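Local structure of hypothetical protein (2OTM) at residues Q79-Q82 and E86-R89. The protein is of unknown function but, as a member of the YjgF-like family of trimeric proteins, has been proposed to be an endoribonuclease. Numbering follows the deposited sequence.
Sequences QLKQ and ELSR
K81 and L87 bring the two backbones to within 5.6 Å, CA to CA, where the chain leaves the last turns of helix 62-84 and folds back into a short 3-10 turn at 87-89; no hydrogen bond links 79-82 to 86-89. The 3-10 turn is closed by its own backbone bond, from R89 N to E86 O (3.0 Å). Contact between the segments depends chiefly on the isobutyl group of L87, whose CG is anti to the carbonyl carbon (chi1 -72°), an orientation that carries the CD2 branch onto the helix. This methyl group rests against the helix backbone, with L87 CD2 3.6 Å from K81 N, and touches the first side-chain carbons of two successive residues at once, 4.0 Å from L80 CB and 3.9 Å from K81 CB. The nearest side-chain approach of K81 to L87 is made by its CB; farther out the lysine chain bends at chi2 and again at chi4 (83°), taking the ammonium over to the E86 side. There K81 NZ is hydrogen-bonded to G85 O and forms a salt bridge with E7, whereas E86 OE2, at 4.5 Å from K81 NZ, is too distant for a salt bridge and probably adds only a general electrostatic attraction. The same E7 carboxylate oxygen accepts a hydrogen bond from L87 N, coupling the lysine to the start of the 3-10 turn. Within 86-89, E86 CG sits over the centre of one face of the R89 guanidinium, 3.7 Å above its plane, and R89 NH1 reaches back to C84 O. The contact lies in the link from helix 62-84 to strand 92-100, with helix 6-12 packing on E86 and L87 through E7 and P6, and strand 36-39 receiving L80 on L37 and T39.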
loop_
_atom_site.group_PDB
_atom_site.type_symbol
_atom_site.label_atom_id
_atom_site.label_comp_id
_atom_site.label_asym_id
_atom_site.label_seq_id
_atom_site.Cartn_x
_atom_site.Cartn_y
_atom_site.Cartn_z
ATOM N N GLN B 79 3.045 -7.190 18.266
ATOM C CA GLN B 79 2.950 -5.740 18.220
ATOM C C GLN B 79 1.541 -5.297 18.615
ATOM O O GLN B 79 1.370 -4.339 19.360
ATOM C CB GLN B 79 3.261 -5.260 16.797
ATOM C CG GLN B 79 3.270 -3.747 16.632
ATOM C CD GLN B 79 4.389 -3.147 17.407
ATOM O OE1 GLN B 79 5.537 -3.229 16.984
ATOM N NE2 GLN B 79 4.076 -2.571 18.571
ATOM N N LEU B 80 0.541 -6.014 18.118
ATOM C CA LEU B 80 -0.856 -5.688 18.405
ATOM C C LEU B 80 -1.131 -5.894 19.888
ATOM O O LEU B 80 -1.832 -5.088 20.505
ATOM C CB LEU B 80 -1.810 -6.549 17.574
ATOM C CG LEU B 80 -1.797 -6.331 16.057
ATOM C CD1 LEU B 80 -2.758 -7.299 15.414
ATOM C CD2 LEU B 80 -2.128 -4.875 15.697
ATOM N N LYS B 81 -0.583 -6.963 20.453
ATOM C CA LYS B 81 -0.800 -7.236 21.873
ATOM C C LYS B 81 -0.203 -6.148 22.756
ATOM O O LYS B 81 -0.761 -5.794 23.806
ATOM C CB LYS B 81 -0.196 -8.575 22.289
ATOM C CG LYS B 81 -0.431 -8.873 23.791
ATOM C CD LYS B 81 -0.635 -10.329 24.076
ATOM C CE LYS B 81 -0.709 -10.599 25.591
ATOM N NZ LYS B 81 -2.063 -10.354 26.198
ATOM N N GLN B 82 0.952 -5.636 22.340
ATOM C CA GLN B 82 1.571 -4.533 23.056
ATOM C C GLN B 82 0.705 -3.289 23.008
ATOM O O GLN B 82 0.566 -2.594 24.005
ATOM C CB GLN B 82 2.949 -4.234 22.489
ATOM C CG GLN B 82 3.796 -3.345 23.368
ATOM C CD GLN B 82 4.996 -2.801 22.612
ATOM O OE1 GLN B 82 6.135 -3.108 22.947
ATOM N NE2 GLN B 82 4.740 -2.026 21.556
ATOM N N GLU B 86 -4.941 -6.856 25.611
ATOM C CA GLU B 86 -5.671 -8.095 25.485
ATOM C C GLU B 86 -6.080 -8.164 24.038
ATOM O O GLU B 86 -6.764 -7.277 23.549
ATOM C CB GLU B 86 -6.899 -8.069 26.394
ATOM C CG GLU B 86 -6.588 -8.193 27.885
ATOM C CD GLU B 86 -6.106 -9.586 28.274
ATOM O OE1 GLU B 86 -6.531 -10.591 27.649
ATOM O OE2 GLU B 86 -5.288 -9.682 29.208
ATOM N N LEU B 87 -5.660 -9.223 23.354
ATOM C CA LEU B 87 -5.971 -9.392 21.943
ATOM C C LEU B 87 -7.477 -9.587 21.716
ATOM O O LEU B 87 -7.953 -9.400 20.606
ATOM C CB LEU B 87 -5.164 -10.551 21.360
ATOM C CG LEU B 87 -3.655 -10.314 21.157
ATOM C CD1 LEU B 87 -2.960 -11.604 20.784
ATOM C CD2 LEU B 87 -3.384 -9.233 20.093
ATOM N N SER B 88 -8.221 -9.962 22.767
ATOM C CA SER B 88 -9.696 -9.979 22.699
ATOM C C SER B 88 -10.319 -8.637 22.376
ATOM O O SER B 88 -11.471 -8.552 21.984
ATOM C CB SER B 88 -10.271 -10.425 24.048
ATOM O OG SER B 88 -9.922 -11.763 24.289
ATOM N N ARG B 89 -9.569 -7.577 22.615
ATOM C CA ARG B 89 -10.025 -6.210 22.336
ATOM C C ARG B 89 -10.101 -5.886 20.842
ATOM O O ARG B 89 -10.753 -4.913 20.421
ATOM C CB ARG B 89 -9.157 -5.208 23.075
ATOM C CG ARG B 89 -9.272 -5.359 24.609
ATOM C CD ARG B 89 -8.349 -4.456 25.420
ATOM N NE ARG B 89 -8.610 -4.722 26.845
ATOM C CZ ARG B 89 -7.729 -4.664 27.847
ATOM N NH1 ARG B 89 -6.478 -4.294 27.652
ATOM N NH2 ARG B 89 -8.123 -4.967 29.085
#